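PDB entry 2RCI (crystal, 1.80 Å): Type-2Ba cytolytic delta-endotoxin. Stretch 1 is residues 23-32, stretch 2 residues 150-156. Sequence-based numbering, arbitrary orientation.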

# COMPACT_ATOMS: atom_id res chain seq x y z
N GLN A 23 -13.58 7.20 -12.39
CA GLN A 23 -13.99 6.28 -11.32
C GLN A 23 -12.85 6.05 -10.32
O GLN A 23 -13.05 6.04 -9.10
CB GLN A 23 -14.46 4.95 -11.92
CG GLN A 23 -14.86 3.90 -10.87
CD GLN A 23 -15.80 2.85 -11.44
OE1 GLN A 23 -15.87 2.65 -12.66
NE2 GLN A 23 -16.55 2.18 -10.56
N ALA A 24 -11.65 5.84 -10.85
CA ALA A 24 -10.45 5.72 -10.01
C ALA A 24 -10.22 6.95 -9.11
O ALA A 24 -9.90 6.81 -7.93
CB ALA A 24 -9.23 5.45 -10.88
N ILE A 25 -10.40 8.15 -9.67
CA ILE A 25 -10.23 9.37 -8.91
C ILE A 25 -11.27 9.44 -7.79
O ILE A 25 -10.93 9.77 -6.65
CB ILE A 25 -10.33 10.65 -9.83
CG1 ILE A 25 -9.12 10.73 -10.76
CG2 ILE A 25 -10.47 11.95 -8.98
CD1 ILE A 25 -9.33 11.65 -11.98
N ARG A 26 -12.52 9.11 -8.12
CA ARG A 26 -13.62 9.18 -7.16
C ARG A 26 -13.32 8.27 -5.96
O ARG A 26 -13.37 8.70 -4.79
CB ARG A 26 -14.95 8.76 -7.81
CG ARG A 26 -16.13 8.86 -6.81
CD ARG A 26 -17.45 8.50 -7.41
NE ARG A 26 -17.60 7.08 -7.71
CZ ARG A 26 -17.57 6.57 -8.93
NH1 ARG A 26 -17.38 7.36 -9.99
NH2 ARG A 26 -17.74 5.27 -9.10
N LEU A 27 -12.96 7.02 -6.28
CA LEU A 27 -12.73 5.99 -5.25
C LEU A 27 -11.48 6.26 -4.41
O LEU A 27 -11.49 6.06 -3.21
CB LEU A 27 -12.72 4.59 -5.86
CG LEU A 27 -14.04 4.13 -6.55
CD1 LEU A 27 -13.86 2.81 -7.31
CD2 LEU A 27 -15.23 4.02 -5.56
N THR A 28 -10.42 6.75 -5.04
CA THR A 28 -9.22 7.19 -4.33
C THR A 28 -9.58 8.34 -3.38
O THR A 28 -9.20 8.32 -2.21
CB THR A 28 -8.13 7.58 -5.36
OG1 THR A 28 -7.78 6.40 -6.11
CG2 THR A 28 -6.87 8.16 -4.68
N ASN A 29 -10.33 9.33 -3.88
CA ASN A 29 -10.81 10.43 -3.01
C ASN A 29 -11.59 9.93 -1.80
O ASN A 29 -11.43 10.44 -0.69
CB ASN A 29 -11.69 11.42 -3.80
CG ASN A 29 -10.88 12.38 -4.65
OD1 ASN A 29 -9.66 12.45 -4.55
ND2 ASN A 29 -11.58 13.16 -5.49
N THR A 30 -12.43 8.92 -2.02
CA THR A 30 -13.32 8.38 -0.99
C THR A 30 -12.51 7.77 0.16
O THR A 30 -12.83 7.97 1.34
CB THR A 30 -14.31 7.37 -1.59
OG1 THR A 30 -15.12 8.04 -2.56
CG2 THR A 30 -15.23 6.79 -0.52
N PHE A 31 -11.43 7.07 -0.18
CA PHE A 31 -10.55 6.48 0.83
C PHE A 31 -9.63 7.41 1.60
O PHE A 31 -9.07 6.99 2.62
CB PHE A 31 -9.81 5.25 0.28
CG PHE A 31 -10.69 4.08 0.15
CD1 PHE A 31 -11.28 3.77 -1.07
CD2 PHE A 31 -11.02 3.32 1.29
CE1 PHE A 31 -12.16 2.69 -1.16
CE2 PHE A 31 -11.88 2.25 1.20
CZ PHE A 31 -12.45 1.92 -0.02
N GLN A 32 -9.49 8.66 1.17
CA GLN A 32 -8.86 9.69 2.02
C GLN A 32 -9.51 9.75 3.41
O GLN A 32 -8.83 10.02 4.41
CB GLN A 32 -8.90 11.07 1.35
CG GLN A 32 -8.23 11.14 -0.03
CD GLN A 32 -6.74 10.80 -0.03
OE1 GLN A 32 -6.06 10.89 1.01
NE2 GLN A 32 -6.22 10.42 -1.20
N PHE A 150 -15.46 -4.74 -13.59
CA PHE A 150 -15.18 -4.09 -12.31
C PHE A 150 -13.90 -3.27 -12.28
O PHE A 150 -12.99 -3.50 -13.09
CB PHE A 150 -15.05 -5.15 -11.19
CG PHE A 150 -16.27 -5.98 -11.03
CD1 PHE A 150 -17.29 -5.56 -10.19
CD2 PHE A 150 -16.42 -7.18 -11.75
CE1 PHE A 150 -18.47 -6.32 -10.05
CE2 PHE A 150 -17.58 -7.95 -11.60
CZ PHE A 150 -18.60 -7.51 -10.74
N MET A 151 -13.85 -2.32 -11.35
CA MET A 151 -12.54 -1.75 -10.93
C MET A 151 -12.23 -2.23 -9.52
O MET A 151 -13.13 -2.29 -8.69
CB MET A 151 -12.58 -0.24 -10.94
CG MET A 151 -11.27 0.43 -10.47
SD MET A 151 -11.33 2.22 -10.73
CE MET A 151 -11.42 2.35 -12.51
N ALA A 152 -10.96 -2.55 -9.26
CA ALA A 152 -10.53 -2.92 -7.92
C ALA A 152 -9.71 -1.76 -7.33
O ALA A 152 -8.88 -1.15 -8.00
CB ALA A 152 -9.72 -4.22 -7.96
N ILE A 153 -9.98 -1.47 -6.07
CA ILE A 153 -9.27 -0.44 -5.32
C ILE A 153 -8.63 -1.13 -4.12
O ILE A 153 -9.29 -1.84 -3.33
CB ILE A 153 -10.26 0.64 -4.81
CG1 ILE A 153 -11.06 1.26 -5.97
CG2 ILE A 153 -9.53 1.72 -4.02
CD1 ILE A 153 -10.20 1.99 -7.05
N LEU A 154 -7.32 -0.95 -3.99
CA LEU A 154 -6.53 -1.59 -2.95
C LEU A 154 -5.69 -0.54 -2.18
O LEU A 154 -4.56 -0.22 -2.59
CB LEU A 154 -5.63 -2.68 -3.58
CG LEU A 154 -4.60 -3.43 -2.73
CD1 LEU A 154 -5.10 -3.82 -1.34
CD2 LEU A 154 -4.17 -4.71 -3.52
N PRO A 155 -6.27 0.04 -1.10
CA PRO A 155 -5.50 0.88 -0.18
C PRO A 155 -4.63 -0.03 0.67
O PRO A 155 -5.11 -1.05 1.17
CB PRO A 155 -6.59 1.51 0.71
CG PRO A 155 -7.86 1.32 -0.04
CD PRO A 155 -7.70 0.01 -0.73
N ILE A 156 -3.36 0.34 0.80
CA ILE A 156 -2.43 -0.41 1.66
C ILE A 156 -1.70 0.55 2.57
O ILE A 156 -1.13 1.53 2.09
CB ILE A 156 -1.36 -1.15 0.85
CG1 ILE A 156 -1.97 -2.08 -0.20
CG2 ILE A 156 -0.40 -1.92 1.81
CD1 ILE A 156 -0.96 -2.67 -1.15

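This is an apolar packing contact in which one side of a helix lies on alternate residues of a strand, with no hydrogen bond between them. The two segments run in roughly the same direction, 31° apart, and their axes come within 9.7 Å. That distance leaves room for side chains but keeps the backbones apart. The contact buries 332 Å², both sides summed.

The strand alternates, so Met151, Ile153 and Pro155 point toward the helix while Ala152 and Leu154 point away. On the helix, Gln23, Leu27 and Phe31, four residues apart, point toward the strand; Ala24, beside Gln23, points sideways. By CA positions, Ala24 is nearest Met151, Leu27 nearest Ile153, and Phe31 nearest Pro155.

Met151 reaches out with chi1 and chi2 both t. Met151 SD lies 3.6 Å from Ala24 N and 3.9 Å from Ala24 CB, so the sulfur lies against both the backbone and the side chain of Ala24. Gln23 CG is also 3.9 Å from Met151 SD, so the glutamine contributes an aliphatic carbon here; its NE2 is hydrogen-bonded elsewhere in the structure.

Leu27 sits in the middle. Leu27 CD1 is 3.5 Å from Ile153 CG1 and 4.3 Å from Met151 SD, so one methyl touches two strand residues. Ile153 in turn bridges two helix residues, because its CG2 is 4.0 Å from Phe31 CD1.

At the far end, Pro155 CG lies over one face of the Phe31 ring, 4.1 Å from its centroid and 17° off the normal, a CH-pi contact. Pro155 CG to Phe31 CG is 4.0 Å.

Thr28 points sideways and makes no contact with the strand. Thr28 OG1 instead donates to Ala24 O at 2.8 Å, which satisfies the hydroxyl within the helix.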